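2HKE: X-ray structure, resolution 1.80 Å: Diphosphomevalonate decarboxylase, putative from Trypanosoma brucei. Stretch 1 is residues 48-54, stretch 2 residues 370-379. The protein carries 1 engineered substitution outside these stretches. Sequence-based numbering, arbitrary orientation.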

ATOM      1  N   SER A  48      -4.991   3.326  -9.590  1.00 23.59           N
ATOM      2  CA  SER A  48      -4.167   3.761 -10.705  1.00 23.88           C
ATOM      3  C   SER A  48      -4.599   3.019 -11.951  1.00 23.90           C
ATOM      4  O   SER A  48      -5.071   1.892 -11.893  1.00 23.54           O
ATOM      5  N   LYS A  49      -4.400   3.678 -13.075  1.00 24.46           N
ATOM      6  CA  LYS A  49      -4.777   3.142 -14.353  1.00 25.11           C
ATOM      7  C   LYS A  49      -3.625   3.403 -15.306  1.00 25.23           C
ATOM      8  O   LYS A  49      -3.067   4.507 -15.317  1.00 24.18           O
ATOM      9  N   THR A  50      -3.257   2.361 -16.071  1.00 24.63           N
ATOM     10  CA  THR A  50      -2.261   2.465 -17.155  1.00 24.63           C
ATOM     11  C   THR A  50      -2.784   1.840 -18.438  1.00 24.16           C
ATOM     12  O   THR A  50      -3.361   0.763 -18.416  1.00 23.70           O
ATOM     13  N   SER A  51      -2.504   2.524 -19.531  1.00 24.29           N
ATOM     14  CA  SER A  51      -2.745   2.044 -20.880  1.00 25.60           C
ATOM     15  C   SER A  51      -1.404   1.961 -21.580  1.00 25.20           C
ATOM     16  O   SER A  51      -0.562   2.855 -21.461  1.00 25.32           O
ATOM     17  N   VAL A  52      -1.177   0.880 -22.303  1.00 26.62           N
ATOM     18  CA  VAL A  52       0.027   0.779 -23.094  1.00 28.14           C
ATOM     19  C   VAL A  52      -0.345   0.444 -24.540  1.00 30.25           C
ATOM     20  O   VAL A  52      -1.324  -0.279 -24.774  1.00 29.40           O
ATOM     21  N   GLU A  53       0.455   0.952 -25.476  1.00 32.99           N
ATOM     22  CA  GLU A  53       0.296   0.615 -26.899  1.00 35.51           C
ATOM     23  C   GLU A  53       1.633   0.268 -27.522  1.00 36.48           C
ATOM     24  O   GLU A  53       2.565   1.044 -27.424  1.00 36.08           O
ATOM     25  N   LEU A  54       1.749  -0.911 -28.138  1.00 39.11           N
ATOM     26  CA  LEU A  54       3.001  -1.256 -28.839  1.00 41.51           C
ATOM     27  C   LEU A  54       3.014  -0.504 -30.151  1.00 43.63           C
ATOM     28  O   LEU A  54       1.969  -0.332 -30.777  1.00 43.47           O
ATOM     29  N   TYR A 370      -8.253  -5.935 -15.808  1.00 32.14           N
ATOM     30  CA  TYR A 370      -7.917  -5.591 -17.201  1.00 32.06           C
ATOM     31  C   TYR A 370      -9.183  -4.991 -17.761  1.00 33.10           C
ATOM     32  O   TYR A 370     -10.260  -5.548 -17.598  1.00 32.78           O
ATOM     33  N   LEU A 371      -9.057  -3.864 -18.413  1.00 34.52           N
ATOM     34  CA  LEU A 371     -10.205  -3.111 -18.906  1.00 36.31           C
ATOM     35  C   LEU A 371     -10.306  -3.147 -20.428  1.00 38.64           C
ATOM     36  O   LEU A 371      -9.390  -3.569 -21.137  1.00 38.24           O
ATOM     37  N   GLY A 372     -11.434  -2.670 -20.934  1.00 41.54           N
ATOM     38  CA  GLY A 372     -11.681  -2.753 -22.339  1.00 43.66           C
ATOM     39  C   GLY A 372     -11.195  -1.534 -23.062  1.00 44.83           C
ATOM     40  O   GLY A 372     -11.005  -0.477 -22.455  1.00 44.83           O
ATOM     41  N   PRO A 373     -11.036  -1.665 -24.391  1.00 46.63           N
ATOM     42  CA  PRO A 373     -10.594  -0.600 -25.269  1.00 47.20           C
ATOM     43  C   PRO A 373     -11.315   0.730 -25.063  1.00 48.09           C
ATOM     44  O   PRO A 373     -10.744   1.775 -25.371  1.00 48.82           O
ATOM     45  N   SER A 374     -12.528   0.678 -24.517  1.00 48.79           N
ATOM     46  CA  SER A 374     -13.335   1.870 -24.233  1.00 49.24           C
ATOM     47  C   SER A 374     -12.728   2.764 -23.168  1.00 49.59           C
ATOM     48  O   SER A 374     -12.869   3.996 -23.224  1.00 50.80           O
ATOM     49  N   GLU A 375     -12.053   2.130 -22.206  1.00 49.07           N
ATOM     50  CA  GLU A 375     -11.536   2.791 -21.016  1.00 48.01           C
ATOM     51  C   GLU A 375     -10.086   3.216 -21.163  1.00 46.38           C
ATOM     52  O   GLU A 375      -9.497   3.727 -20.219  1.00 46.35           O
ATOM     53  N   SER A 376      -9.524   3.020 -22.346  1.00 44.48           N
ATOM     54  CA  SER A 376      -8.143   3.325 -22.589  1.00 43.57           C
ATOM     55  C   SER A 376      -7.838   4.799 -22.424  1.00 42.63           C
ATOM     56  O   SER A 376      -8.670   5.646 -22.714  1.00 42.42           O
ATOM     57  N   LEU A 377      -6.631   5.094 -21.965  1.00 41.45           N
ATOM     58  CA  LEU A 377      -6.131   6.460 -21.840  1.00 41.08           C
ATOM     59  C   LEU A 377      -5.453   6.871 -23.125  1.00 41.27           C
ATOM     60  O   LEU A 377      -4.912   7.978 -23.220  1.00 40.33           O
ATOM     61  N   ILE A 378      -5.421   5.940 -24.070  1.00 42.10           N
ATOM     62  CA  ILE A 378      -4.783   6.127 -25.364  1.00 43.22           C
ATOM     63  C   ILE A 378      -5.925   6.107 -26.387  1.00 44.88           C
ATOM     64  O   ILE A 378      -6.597   5.074 -26.549  1.00 45.88           O
ATOM     65  N   PRO A 379      -6.161   7.245 -27.057  1.00 47.26           N
ATOM     66  CA  PRO A 379      -7.245   7.323 -28.037  1.00 48.17           C
ATOM     67  C   PRO A 379      -6.865   6.652 -29.356  1.00 49.22           C
ATOM     68  O   PRO A 379      -5.679   6.608 -29.714  1.00 49.37           O
TER

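Which side chains of the strand face the second stretch? Alternation decides it: successive residues of an extended strand point to opposite sides, so Lys-49, Ser-51 and Glu-53 direct their CA-to-CB bonds toward residues 370-379, while Thr-50 and Val-52 direct theirs away. From the other stretch, Leu-371, Leu-377 and Ile-378 point toward the strand and Glu-375 lies sideways. The backbones come nearest at Ser-51 and Leu-377, whose CA atoms are 5.6 Å apart, and about 410 Å² is buried in all.

What forms the apolar part of the contact? Leu-377 (chi1 m, chi2 t) and Ile-378 (chi1 m, chi2 t) supply most of it from the loop. Lys-49 is t at all four chi angles, and this extended chain lays its methylenes beside leucine, with Lys-49 CE 3.6 Å from Leu-377 CD2 and 4.4 Å from Leu-371 CD2. Ile-378 settles farther along the strand: its CD1 lies 3.6 Å from Ser-51 O and 3.7 Å from Val-52 C, so the methyl rests against backbone even though the valine side chain points away. Glu-53 (chi1 t, chi2 t) is touched by both branches, with Ile-378 CG2 3.3 Å from Glu-53 OE1 and Ile-378 CD1 3.8 Å from Glu-53 CB.

Which hydrogen bond ties the stretches together directly? Ser-51, with chi1 m, places its hydroxyl in front of the loop backbone, and Leu-377 N donates to Ser-51 OG at 2.9 Å with a nearly straight angle of 174°. A buried strand side chain thus satisfies a loop amide, and Ser-51 OG is also hydrogen-bonded elsewhere in the structure. Within the loop, Ser-376 (chi1 t) does similar work: Ile-378 N donates to Ser-376 OG at 2.9 Å, linking residues two apart in sequence. Although Ser-376 points away overall, its CB still touches the strand stretch.

How is the charged end of Lys-49 accommodated? The ammonium group reaches Glu-375, whose chi1 is m and whose chi2 falls between wells. Lys-49 NZ and Glu-375 OE1 are 4.4 Å apart, beyond salt-bridge range, and water 1 spans the gap. The water accepts from Lys-49 NZ at 2.6 Å and donates to Glu-375 OE1 at 2.4 Å, a very short distance, so the opposite charges communicate through solvent. The turn carrying the glutamate is braced by its own backbone, Glu-375 N donating to Gly-372 O at 2.8 Å.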

ATOM      1  CB  SER A  48      -2.674   3.549 -10.511  1.00 24.60           C
ATOM      2  OG  SER A  48      -2.257   4.123  -9.303  1.00 26.29           O
ATOM      3  CB  LYS A  49      -6.038   3.844 -14.809  1.00 26.20           C
ATOM      4  CG  LYS A  49      -6.516   3.470 -16.203  1.00 27.47           C
ATOM      5  CD  LYS A  49      -8.004   3.910 -16.297  1.00 29.05           C
ATOM      6  CE  LYS A  49      -8.520   3.958 -17.656  1.00 32.34           C
ATOM      7  NZ  LYS A  49      -9.889   4.622 -17.638  1.00 31.90           N
ATOM      8  CB  THR A  50      -0.933   1.749 -16.814  1.00 25.18           C
ATOM      9  OG1 THR A  50      -0.315   2.373 -15.699  1.00 28.71           O
ATOM     10  CG2 THR A  50       0.058   1.717 -17.976  1.00 24.97           C
ATOM     11  CB  SER A  51      -3.697   2.986 -21.644  1.00 25.52           C
ATOM     12  OG  SER A  51      -5.047   2.820 -21.200  1.00 26.23           O
ATOM     13  CB  VAL A  52       1.031  -0.263 -22.510  1.00 27.55           C
ATOM     14  CG1 VAL A  52       1.361   0.066 -21.034  1.00 25.15           C
ATOM     15  CG2 VAL A  52       0.490  -1.699 -22.635  1.00 26.11           C
ATOM     16  CB  GLU A  53      -0.341   1.788 -27.641  1.00 35.90           C
ATOM     17  CG  GLU A  53      -0.967   1.379 -28.992  1.00 37.00           C
ATOM     18  CD  GLU A  53      -1.281   2.575 -29.911  1.00 39.57           C
ATOM     19  OE1 GLU A  53      -1.301   3.759 -29.476  1.00 44.59           O
ATOM     20  OE2 GLU A  53      -1.487   2.312 -31.111  1.00 48.76           O
ATOM     21  CB  LEU A  54       3.161  -2.757 -29.089  1.00 41.83           C
ATOM     22  CG  LEU A  54       3.517  -3.679 -27.915  1.00 41.45           C
ATOM     23  CD1 LEU A  54       4.300  -4.890 -28.399  1.00 42.30           C
ATOM     24  CD2 LEU A  54       4.333  -2.977 -26.878  1.00 43.93           C
ATOM     25  CB  TYR A 370      -7.468  -6.852 -17.990  1.00 31.12           C
ATOM     26  CG  TYR A 370      -6.225  -7.448 -17.427  1.00 28.74           C
ATOM     27  CD1 TYR A 370      -6.283  -8.250 -16.312  1.00 27.96           C
ATOM     28  CD2 TYR A 370      -4.987  -7.107 -17.927  1.00 27.90           C
ATOM     29  CE1 TYR A 370      -5.161  -8.756 -15.741  1.00 30.17           C
ATOM     30  CE2 TYR A 370      -3.814  -7.615 -17.362  1.00 30.31           C
ATOM     31  CZ  TYR A 370      -3.916  -8.427 -16.254  1.00 30.61           C
ATOM     32  OH  TYR A 370      -2.808  -8.929 -15.648  1.00 30.34           O
ATOM     33  CB  LEU A 371     -10.084  -1.667 -18.440  1.00 36.48           C
ATOM     34  CG  LEU A 371     -10.515  -1.347 -16.995  1.00 38.39           C
ATOM     35  CD1 LEU A 371     -10.335  -2.477 -16.005  1.00 40.66           C
ATOM     36  CD2 LEU A 371      -9.817  -0.052 -16.550  1.00 37.22           C
ATOM     37  CB  PRO A 373     -10.863  -1.166 -26.676  1.00 47.61           C
ATOM     38  CG  PRO A 373     -11.646  -2.431 -26.471  1.00 47.48           C
ATOM     39  CD  PRO A 373     -11.269  -2.918 -25.140  1.00 47.02           C
ATOM     40  CB  SER A 374     -14.765   1.468 -23.802  1.00 49.71           C
ATOM     41  OG  SER A 374     -14.881   1.226 -22.394  1.00 52.58           O
ATOM     42  CB  GLU A 375     -11.640   1.847 -19.824  1.00 48.20           C
ATOM     43  CG  GLU A 375     -13.011   1.245 -19.659  1.00 50.32           C
ATOM     44  CD  GLU A 375     -13.379   1.007 -18.202  1.00 50.95           C
ATOM     45  OE1 GLU A 375     -13.382   1.988 -17.401  1.00 55.25           O
ATOM     46  OE2 GLU A 375     -13.699  -0.160 -17.864  1.00 57.37           O
ATOM     47  CB  SER A 376      -7.760   2.873 -23.983  1.00 43.12           C
ATOM     48  OG  SER A 376      -6.418   3.194 -24.256  1.00 43.74           O
ATOM     49  CB  LEU A 377      -5.104   6.550 -20.706  1.00 39.49           C
ATOM     50  CG  LEU A 377      -5.582   6.039 -19.355  1.00 37.17           C
ATOM     51  CD1 LEU A 377      -4.486   6.142 -18.294  1.00 31.91           C
ATOM     52  CD2 LEU A 377      -6.807   6.818 -18.935  1.00 35.80           C
ATOM     53  CB  ILE A 378      -3.741   4.998 -25.655  1.00 42.75           C
ATOM     54  CG1 ILE A 378      -2.554   5.087 -24.684  1.00 40.83           C
ATOM     55  CG2 ILE A 378      -3.233   5.060 -27.091  1.00 42.11           C
ATOM     56  CD1 ILE A 378      -1.584   3.949 -24.777  1.00 41.34           C
ATOM     57  CB  PRO A 379      -7.397   8.829 -28.261  1.00 48.31           C
ATOM     58  CG  PRO A 379      -6.005   9.343 -28.129  1.00 48.67           C
ATOM     59  CD  PRO A 379      -5.420   8.523 -26.972  1.00 47.36           C
TER
HETATM   60  O   HOH W   1     -11.622   3.273 -16.289  1.00 48.87           O